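Heme-binding protein A (Haemophilus parasuis 29755, PDB 3TPA) probably binds glutathione as a periplasmic solute-binding protein of the family 5 type. Local coordinates at residues A[97-102]-A[165-170]. The protein carries 1 engineered substitution. Residues are numbered along the deposited sequence; the frame is centred on the assembly and turned at random.
Sequences VVFSFQ and YSKEYA
F99 and S100 of helix 94-105 meet Y165, in the loop before helix 167-175, and K167 and A170 in its first turn, a helix-helix contact in a periplasmic-binding-protein fold of the family 5 solute-binding proteins. The CA atoms of S100 and Y165 lie 5.9 Å apart, which puts the helix against the loop leading into the second helix, and F99 CA lies 6.2 Å from K167 CA, which puts it against the first turn as well.

Apolar packing centres on F99. Its CG stands anti to the backbone N (chi1 174°), which carries the ring out to the second helix. The ring tip meets the A170 methyl obliquely, with CZ only 3.4 Å from A170 CB, a tight carbon-carbon approach. K167 lies over one face of the ring through its CA, while its CG comes within 4.0 Å of F99 CD1; its aliphatic chain then leads away, and NZ forms a salt bridge with D171. Y165 CB sits obliquely to the ring, 4.2 Å from F99 CE2. L182 of helix 181-184 touches both F99 and A170, and H109 meets the F99 ring, so the phenyl group is enclosed from outside the pair as well.

The polar link is separate. S100 OG bonds to D96 O within its own helix and also accepts from the Y165 backbone N at 3.0 Å, with a moderately bent N-H...O angle of 149°. A further hydrogen bond, from K167 N to D96 OD1, ties the first residue of helix 167-175 to helix 94-105. S166 is the N-cap of helix 167-175: its OG accepts from Y169 N at 3.0 Å in a nearly straight bond of 171°.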
ATOM      1  N   VAL A  97      -2.059  22.103  10.206  1.00 15.39           N
ATOM      2  CA  VAL A  97      -2.494  20.714  10.388  1.00 14.61           C
ATOM      3  C   VAL A  97      -4.019  20.579  10.287  1.00 21.08           C
ATOM      4  O   VAL A  97      -4.545  19.697   9.591  1.00 21.46           O
ATOM      5  CB  VAL A  97      -1.992  20.136  11.749  1.00 14.37           C
ATOM      6  CG1 VAL A  97      -2.418  18.676  11.906  1.00 16.52           C
ATOM      7  CG2 VAL A  97      -0.469  20.259  11.851  1.00  6.93           C
ATOM      8  N   VAL A  98      -4.731  21.460  10.984  1.00 21.21           N
ATOM      9  CA  VAL A  98      -6.194  21.423  10.986  1.00 15.49           C
ATOM     10  C   VAL A  98      -6.715  21.655   9.576  1.00 14.80           C
ATOM     11  O   VAL A  98      -7.597  20.945   9.108  1.00 19.84           O
ATOM     12  CB  VAL A  98      -6.800  22.453  11.978  1.00 16.60           C
ATOM     13  CG1 VAL A  98      -8.332  22.468  11.907  1.00 17.62           C
ATOM     14  CG2 VAL A  98      -6.343  22.146  13.397  1.00 15.69           C
ATOM     15  N   PHE A  99      -6.154  22.639   8.891  1.00 11.94           N
ATOM     16  CA  PHE A  99      -6.493  22.864   7.481  1.00 12.80           C
ATOM     17  C   PHE A  99      -6.344  21.581   6.632  1.00 22.97           C
ATOM     18  O   PHE A  99      -7.231  21.228   5.836  1.00 19.92           O
ATOM     19  CB  PHE A  99      -5.611  23.984   6.888  1.00 11.22           C
ATOM     20  CG  PHE A  99      -5.798  24.186   5.409  1.00 13.26           C
ATOM     21  CD1 PHE A  99      -6.725  25.099   4.933  1.00 18.41           C
ATOM     22  CD2 PHE A  99      -5.049  23.451   4.493  1.00 16.27           C
ATOM     23  CE1 PHE A  99      -6.901  25.281   3.579  1.00 21.29           C
ATOM     24  CE2 PHE A  99      -5.214  23.628   3.130  1.00 17.91           C
ATOM     25  CZ  PHE A  99      -6.145  24.542   2.671  1.00 20.24           C
ATOM     26  N   SER A 100      -5.222  20.884   6.799  1.00 14.94           N
ATOM     27  CA  SER A 100      -4.902  19.763   5.915  1.00 15.55           C
ATOM     28  C   SER A 100      -5.869  18.592   6.117  1.00 16.49           C
ATOM     29  O   SER A 100      -6.282  17.947   5.161  1.00 14.52           O
ATOM     30  CB  SER A 100      -3.457  19.321   6.135  1.00 17.09           C
ATOM     31  OG  SER A 100      -2.580  20.425   5.956  1.00 15.42           O
ATOM     32  N   PHE A 101      -6.235  18.337   7.371  1.00 15.28           N
ATOM     33  CA  PHE A 101      -7.229  17.319   7.697  1.00 13.63           C
ATOM     34  C   PHE A 101      -8.622  17.758   7.283  1.00 17.72           C
ATOM     35  O   PHE A 101      -9.373  16.993   6.670  1.00 17.96           O
ATOM     36  CB  PHE A 101      -7.220  17.018   9.205  1.00 14.48           C
ATOM     37  CG  PHE A 101      -6.173  16.022   9.613  1.00 19.28           C
ATOM     38  CD1 PHE A 101      -6.523  14.719   9.914  1.00 21.92           C
ATOM     39  CD2 PHE A 101      -4.830  16.376   9.644  1.00 13.46           C
ATOM     40  CE1 PHE A 101      -5.562  13.804  10.285  1.00 20.69           C
ATOM     41  CE2 PHE A 101      -3.867  15.459  10.007  1.00 16.78           C
ATOM     42  CZ  PHE A 101      -4.227  14.175  10.322  1.00 17.10           C
ATOM     43  N   GLN A 102      -8.972  18.993   7.631  1.00 15.39           N
ATOM     44  CA  GLN A 102     -10.353  19.437   7.476  1.00 17.59           C
ATOM     45  C   GLN A 102     -10.767  19.674   6.020  1.00 15.81           C
ATOM     46  O   GLN A 102     -11.925  19.496   5.679  1.00 20.71           O
ATOM     47  CB  GLN A 102     -10.645  20.656   8.373  1.00 14.49           C
ATOM     48  CG  GLN A 102     -10.717  20.309   9.886  1.00 14.47           C
ATOM     49  CD  GLN A 102     -11.687  19.199  10.178  1.00 24.51           C
ATOM     50  OE1 GLN A 102     -11.300  18.128  10.639  1.00 33.31           O
ATOM     51  NE2 GLN A 102     -12.959  19.443   9.912  1.00 29.51           N
ATOM     52  N   TYR A 165      -0.079  20.786   4.397  1.00 11.49           N
ATOM     53  CA  TYR A 165      -0.024  21.959   3.540  1.00  9.92           C
ATOM     54  C   TYR A 165       0.046  23.246   4.370  1.00 17.06           C
ATOM     55  O   TYR A 165      -0.150  23.244   5.583  1.00 11.98           O
ATOM     56  CB  TYR A 165      -1.303  22.050   2.715  1.00 12.59           C
ATOM     57  CG  TYR A 165      -1.513  20.956   1.687  1.00 15.82           C
ATOM     58  CD1 TYR A 165      -1.544  21.255   0.319  1.00 18.64           C
ATOM     59  CD2 TYR A 165      -1.686  19.631   2.075  1.00 12.49           C
ATOM     60  CE1 TYR A 165      -1.751  20.247  -0.637  1.00 16.13           C
ATOM     61  CE2 TYR A 165      -1.891  18.636   1.144  1.00 11.90           C
ATOM     62  CZ  TYR A 165      -1.924  18.943  -0.210  1.00 17.52           C
ATOM     63  OH  TYR A 165      -2.129  17.927  -1.122  1.00 19.83           O
ATOM     64  N   SER A 166       0.303  24.356   3.687  1.00 16.77           N
ATOM     65  CA  SER A 166       0.407  25.641   4.344  1.00 15.79           C
ATOM     66  C   SER A 166      -0.932  26.357   4.255  1.00 14.02           C
ATOM     67  O   SER A 166      -1.411  26.631   3.169  1.00 16.48           O
ATOM     68  CB  SER A 166       1.465  26.497   3.658  1.00 19.04           C
ATOM     69  OG  SER A 166       1.324  27.857   4.050  1.00 20.41           O
ATOM     70  N   LYS A 167      -1.541  26.658   5.393  1.00 16.05           N
ATOM     71  CA  LYS A 167      -2.783  27.418   5.365  1.00 20.53           C
ATOM     72  C   LYS A 167      -2.517  28.867   4.967  1.00 19.99           C
ATOM     73  O   LYS A 167      -3.347  29.495   4.326  1.00 20.90           O
ATOM     74  CB  LYS A 167      -3.516  27.348   6.712  1.00 21.28           C
ATOM     75  CG  LYS A 167      -4.854  28.101   6.714  1.00 23.02           C
ATOM     76  CD  LYS A 167      -5.506  28.049   8.096  1.00 25.99           C
ATOM     77  CE  LYS A 167      -6.960  28.517   8.059  1.00 26.92           C
ATOM     78  NZ  LYS A 167      -7.132  29.932   7.659  1.00 25.22           N
ATOM     79  N   GLU A 168      -1.358  29.401   5.336  1.00 18.11           N
ATOM     80  CA  GLU A 168      -1.042  30.782   4.959  1.00 21.20           C
ATOM     81  C   GLU A 168      -1.058  30.918   3.431  1.00 25.83           C
ATOM     82  O   GLU A 168      -1.676  31.828   2.863  1.00 26.40           O
ATOM     83  CB  GLU A 168       0.305  31.222   5.547  1.00 23.48           C
ATOM     84  CG  GLU A 168       0.681  32.656   5.211  1.00 27.67           C
ATOM     85  CD  GLU A 168       1.792  33.205   6.090  1.00 38.04           C
ATOM     86  OE1 GLU A 168       2.604  32.416   6.628  1.00 31.08           O
ATOM     87  OE2 GLU A 168       1.851  34.442   6.246  1.00 42.12           O
ATOM     88  N   TYR A 169      -0.386  29.985   2.766  1.00 19.82           N
ATOM     89  CA  TYR A 169      -0.375  29.908   1.312  1.00 17.54           C
ATOM     90  C   TYR A 169      -1.790  29.706   0.782  1.00 23.83           C
ATOM     91  O   TYR A 169      -2.220  30.394  -0.139  1.00 22.61           O
ATOM     92  CB  TYR A 169       0.505  28.726   0.925  1.00 25.83           C
ATOM     93  CG  TYR A 169       0.804  28.492  -0.546  1.00 23.47           C
ATOM     94  CD1 TYR A 169       1.069  29.542  -1.421  1.00 21.38           C
ATOM     95  CD2 TYR A 169       0.869  27.188  -1.039  1.00 21.02           C
ATOM     96  CE1 TYR A 169       1.377  29.288  -2.783  1.00 23.88           C
ATOM     97  CE2 TYR A 169       1.180  26.928  -2.364  1.00 23.96           C
ATOM     98  CZ  TYR A 169       1.427  27.976  -3.234  1.00 25.66           C
ATOM     99  OH  TYR A 169       1.729  27.683  -4.551  1.00 25.37           O
ATOM    100  N   ALA A 170      -2.521  28.764   1.373  1.00 23.31           N
ATOM    101  CA  ALA A 170      -3.901  28.503   0.952  1.00 24.33           C
ATOM    102  C   ALA A 170      -4.801  29.739   1.152  1.00 27.45           C
ATOM    103  O   ALA A 170      -5.618  30.076   0.290  1.00 29.77           O
ATOM    104  CB  ALA A 170      -4.464  27.306   1.693  1.00 20.67           C
TER